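PDB 2RFQ: flavin-dependent monooxygenase, oxygenase subunit HsaA from Rhodococcus sp., which catalyses the FMNH2- and O2-dependent ortho-hydroxylation of the steroid catabolite 3-HSA to the catechol 3,4-DHSA in the breakdown of cholesterol. Local coordinates for residues Pro315-Leu318 with Arg319-Arg323; Ala376-Met379 with Tyr380-Glu384. All coordinates share one frame; numbering follows the deposited sequence.

Interaction 1 (Pro315-Leu318 with Arg319-Arg323); sequences PFEL and RLRAR
Glu-317 and Arg-321 run side by side along one turn of helix 316-344, an i to i+4 salt bridge in the first turns of a helix of the acyl-CoA dehydrogenase-like C-terminal domain, with Pro-315 as N-cap. Arg-321 can be followed outward. Its CB lies 3.6 Å from Leu-318 O, and CG packs against Glu-317 O. CD passes Glu-317 OE2 at 3.8 Å where the chain bends at chi3 (-76°), which brings the guanidinium back over the preceding turn. NE then bonds Glu-317 OE2 at 2.8 Å and NH2 bonds Glu-317 OE1 at 2.8 Å, a side-on grip with one nitrogen to each oxygen. Both oxygens lie in the guanidinium plane and are met on their syn sides, somewhat out of the carboxylate plane; the two planes are 23° apart. Leu-318 CD1 sits over one guanidinium face, nearest to Arg-321 NH2 at 3.5 Å, with CZ and NH1 slightly farther. Round the helix, Leu-320 CG makes an off-centre CH-pi contact with the Phe-316 ring. The guanidinium of Arg-319, salt-bridged through NH2 to the C-terminal carboxylate of Val-394, stands almost perpendicular to the same ring (86°) and meets it at the edge: Phe-316 CD1 lies 3.9 Å above the guanidinium plane, over its centre.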
loop_
_atom_site.group_PDB
_atom_site.type_symbol
_atom_site.label_atom_id
_atom_site.label_comp_id
_atom_site.label_asym_id
_atom_site.label_seq_id
_atom_site.Cartn_x
_atom_site.Cartn_y
_atom_site.Cartn_z
ATOM N N PRO A 315 -10.074 19.214 24.828
ATOM C CA PRO A 315 -10.215 17.881 25.415
ATOM C C PRO A 315 -9.127 16.934 24.979
ATOM O O PRO A 315 -8.600 17.051 23.867
ATOM C CB PRO A 315 -11.589 17.401 24.925
ATOM C CG PRO A 315 -11.906 18.208 23.755
ATOM C CD PRO A 315 -11.142 19.521 23.864
ATOM N N PHE A 316 -8.823 15.978 25.855
ATOM C CA PHE A 316 -7.796 15.009 25.571
ATOM C C PHE A 316 -8.045 14.237 24.281
ATOM O O PHE A 316 -7.081 13.973 23.535
ATOM C CB PHE A 316 -7.617 14.062 26.751
ATOM C CG PHE A 316 -6.315 13.321 26.726
ATOM C CD1 PHE A 316 -5.102 14.012 26.815
ATOM C CD2 PHE A 316 -6.293 11.934 26.598
ATOM C CE1 PHE A 316 -3.889 13.326 26.783
ATOM C CE2 PHE A 316 -5.092 11.245 26.577
ATOM C CZ PHE A 316 -3.887 11.942 26.663
ATOM N N GLU A 317 -9.312 13.898 23.991
ATOM C CA GLU A 317 -9.620 13.159 22.762
ATOM C C GLU A 317 -9.153 13.922 21.528
ATOM O O GLU A 317 -8.662 13.309 20.565
ATOM C CB GLU A 317 -11.106 12.756 22.646
ATOM C CG GLU A 317 -12.116 13.898 22.376
ATOM C CD GLU A 317 -12.304 14.307 20.879
ATOM O OE1 GLU A 317 -12.714 15.477 20.666
ATOM O OE2 GLU A 317 -12.076 13.497 19.932
ATOM N N LEU A 318 -9.281 15.259 21.553
ATOM C CA LEU A 318 -8.816 16.069 20.429
ATOM C C LEU A 318 -7.285 16.089 20.326
ATOM O O LEU A 318 -6.732 16.003 19.224
ATOM C CB LEU A 318 -9.392 17.485 20.538
ATOM C CG LEU A 318 -8.957 18.513 19.492
ATOM C CD1 LEU A 318 -9.126 18.028 18.057
ATOM C CD2 LEU A 318 -9.724 19.840 19.724
ATOM N N ARG A 319 -6.613 16.193 21.470
ATOM C CA ARG A 319 -5.149 16.136 21.482
ATOM C C ARG A 319 -4.675 14.802 20.898
ATOM O O ARG A 319 -3.677 14.761 20.177
ATOM C CB ARG A 319 -4.616 16.339 22.903
ATOM C CG ARG A 319 -4.680 17.820 23.312
ATOM C CD ARG A 319 -4.570 17.986 24.810
ATOM N NE ARG A 319 -3.308 17.485 25.325
ATOM C CZ ARG A 319 -3.026 17.341 26.621
ATOM N NH1 ARG A 319 -3.930 17.673 27.555
ATOM N NH2 ARG A 319 -1.833 16.864 27.000
ATOM N N LEU A 320 -5.412 13.723 21.193
ATOM C CA LEU A 320 -5.068 12.407 20.627
ATOM C C LEU A 320 -5.286 12.363 19.118
ATOM O O LEU A 320 -4.428 11.852 18.358
ATOM C CB LEU A 320 -5.886 11.287 21.301
ATOM C CG LEU A 320 -5.496 11.005 22.752
ATOM C CD1 LEU A 320 -6.578 10.144 23.437
ATOM C CD2 LEU A 320 -4.138 10.318 22.841
ATOM N N ARG A 321 -6.428 12.904 18.664
ATOM C CA ARG A 321 -6.681 12.983 17.213
ATOM C C ARG A 321 -5.615 13.823 16.497
ATOM O O ARG A 321 -5.189 13.488 15.383
ATOM C CB ARG A 321 -8.077 13.545 16.888
ATOM C CG ARG A 321 -9.158 12.504 17.098
ATOM C CD ARG A 321 -10.487 12.962 16.530
ATOM N NE ARG A 321 -11.103 13.949 17.399
ATOM C CZ ARG A 321 -11.350 15.211 17.094
ATOM N NH1 ARG A 321 -11.036 15.700 15.891
ATOM N NH2 ARG A 321 -11.941 15.985 18.004
ATOM N N ALA A 322 -5.193 14.909 17.140
ATOM C CA ALA A 322 -4.181 15.790 16.582
ATOM C C ALA A 322 -2.899 15.019 16.326
ATOM O O ALA A 322 -2.351 15.062 15.238
ATOM C CB ALA A 322 -3.939 17.001 17.501
ATOM N N ARG A 323 -2.440 14.274 17.338
ATOM C CA ARG A 323 -1.223 13.468 17.159
ATOM C C ARG A 323 -1.365 12.389 16.078
ATOM O O ARG A 323 -0.467 12.196 15.246
ATOM C CB ARG A 323 -0.796 12.879 18.495
ATOM C CG ARG A 323 -0.040 13.887 19.357
ATOM C CD ARG A 323 1.399 14.020 18.861
ATOM N NE ARG A 323 2.188 12.827 19.244
ATOM C CZ ARG A 323 3.191 12.310 18.533
ATOM N NH1 ARG A 323 3.564 12.847 17.358
ATOM N NH2 ARG A 323 3.837 11.255 19.021
#

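Interaction 2 (Ala376-Met379 with Tyr380-Glu384); sequences AYVM and YGTGE
Tyr-380 N bonds Ala-376 O at 2.9 Å, and Tyr-380 CB rests 3.5 Å from that same oxygen. The ring of Tyr-380 leads away from the preceding turn, and its hydroxyl is hydrogen-bonded to the hydroxyl of Tyr-253 of a second subunit. Gly-381 follows with an almost straight bond from its N to Tyr-377 O (2.9 Å, 171° at the hydrogen). These are i to i+4 bonds of helix 373-384, which packs against helix 316-344 of its own chain and against neighbouring copies in the homotetramer. At Thr-382 both N and OG1 donate to Val-378 O, the hydroxyl at 2.8 Å. Because OG1 stands beside the backbone N (chi1 -60°), it leans back over the turn and reaches the oxygen from above the carbonyl plane, 43° out of it. OG1 is also hydrogen-bonded to Lys-280 NZ of the second subunit, so one hydroxyl ties the helix turn to the subunit interface. A valine in its place would probably leave that lysine without this partner and Val-378 O with the backbone N-H of the pair alone. Thr-382 OG1 also lies 4.1 Å from Val-378 CG1, the two side chains crossing at a slant. Gly-383 N makes the next i to i+4 bond, to the O of Met-379, modelled as selenomethionine, at 3.0 Å.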
loop_
_atom_site.group_PDB
_atom_site.type_symbol
_atom_site.label_atom_id
_atom_site.label_comp_id
_atom_site.label_asym_id
_atom_site.label_seq_id
_atom_site.Cartn_x
_atom_site.Cartn_y
_atom_site.Cartn_z
ATOM N N ALA A 376 2.363 7.595 17.984
ATOM C CA ALA A 376 1.088 8.320 18.067
ATOM C C ALA A 376 -0.101 7.382 17.863
ATOM O O ALA A 376 -1.133 7.530 18.537
ATOM C CB ALA A 376 1.045 9.485 17.067
ATOM N N TYR A 377 0.040 6.436 16.922
ATOM C CA TYR A 377 -1.076 5.533 16.587
ATOM C C TYR A 377 -1.427 4.619 17.749
ATOM O O TYR A 377 -2.612 4.447 18.081
ATOM C CB TYR A 377 -0.757 4.671 15.363
ATOM C CG TYR A 377 -0.597 5.409 14.057
ATOM C CD1 TYR A 377 -1.171 6.674 13.850
ATOM C CD2 TYR A 377 0.104 4.820 13.018
ATOM C CE1 TYR A 377 -1.021 7.358 12.609
ATOM C CE2 TYR A 377 0.247 5.471 11.765
ATOM C CZ TYR A 377 -0.304 6.743 11.582
ATOM O OH TYR A 377 -0.158 7.413 10.370
ATOM N N VAL A 378 -0.399 4.060 18.383
ATOM C CA VAL A 378 -0.637 3.185 19.535
ATOM C C VAL A 378 -1.316 3.986 20.636
ATOM O O VAL A 378 -2.285 3.514 21.243
ATOM C CB VAL A 378 0.675 2.530 20.012
ATOM C CG1 VAL A 378 0.499 1.836 21.362
ATOM C CG2 VAL A 378 1.161 1.539 18.944
HETATM N N MSE A 379 -0.831 5.196 20.880
HETATM C CA MSE A 379 -1.421 6.032 21.931
HETATM C C MSE A 379 -2.894 6.338 21.640
HETATM O O MSE A 379 -3.752 6.251 22.524
HETATM C CB MSE A 379 -0.654 7.348 22.056
HETATM C CG MSE A 379 -1.220 8.199 23.158
HETATM SE SE MSE A 379 -0.261 9.887 23.305
HETATM C CE MSE A 379 -0.530 10.526 21.493
ATOM N N TYR A 380 -3.173 6.703 20.396
ATOM C CA TYR A 380 -4.548 6.984 19.982
ATOM C C TYR A 380 -5.432 5.756 20.232
ATOM O O TYR A 380 -6.525 5.867 20.815
ATOM C CB TYR A 380 -4.598 7.372 18.501
ATOM C CG TYR A 380 -6.023 7.508 18.025
ATOM C CD1 TYR A 380 -6.735 8.694 18.233
ATOM C CD2 TYR A 380 -6.673 6.437 17.407
ATOM C CE1 TYR A 380 -8.047 8.807 17.811
ATOM C CE2 TYR A 380 -7.980 6.538 17.012
ATOM C CZ TYR A 380 -8.659 7.718 17.196
ATOM O OH TYR A 380 -9.975 7.801 16.776
ATOM N N GLY A 381 -4.971 4.593 19.771
ATOM C CA GLY A 381 -5.726 3.339 19.995
ATOM C C GLY A 381 -5.947 3.001 21.460
ATOM O O GLY A 381 -7.012 2.505 21.849
ATOM N N THR A 382 -4.927 3.267 22.283
ATOM C CA THR A 382 -5.029 3.096 23.721
ATOM C C THR A 382 -6.173 3.950 24.259
ATOM O O THR A 382 -7.007 3.476 25.034
ATOM C CB THR A 382 -3.682 3.432 24.404
ATOM O OG1 THR A 382 -2.669 2.543 23.886
ATOM C CG2 THR A 382 -3.770 3.236 25.934
ATOM N N GLY A 383 -6.233 5.200 23.803
ATOM C CA GLY A 383 -7.312 6.103 24.180
ATOM C C GLY A 383 -8.683 5.593 23.770
ATOM O O GLY A 383 -9.635 5.644 24.573
ATOM N N GLU A 384 -8.803 5.082 22.542
ATOM C CA GLU A 384 -10.103 4.570 22.056
ATOM C C GLU A 384 -10.622 3.398 22.883
ATOM O O GLU A 384 -11.853 3.226 23.046
ATOM C CB GLU A 384 -10.017 4.149 20.589
ATOM C CG GLU A 384 -9.798 5.298 19.618
ATOM C CD GLU A 384 -10.977 6.240 19.633
ATOM O OE1 GLU A 384 -11.963 5.998 18.899
ATOM O OE2 GLU A 384 -10.931 7.216 20.410
#

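How the interactions relate
Both interactions are single-helix contacts, and their helices, 316-344 and 373-384, pack directly on each other: Leu-320 CD2 meets Met-379 CG at 3.6 Å, and Arg-323 O touches Ala-376 CB. Interaction 1 is partly buried, its salt bridge at the more exposed flank, Leu-320 and Phe-316 turned to interaction 2 and the C-terminal tail, Leu-318 and Ala-322 to helix 277-309; no other chain touches it. Interaction 2 is buried, its outer flank covered by neighbouring copies. The chemistry follows: a side-chain salt bridge within 315-323, against a threonine hydroxyl bonded back to a carbonyl in 376-384, where Tyr-380, Thr-382 and Glu-384 reach polar partners on another subunit. Ile-389 and Val-394 touch side chains of both.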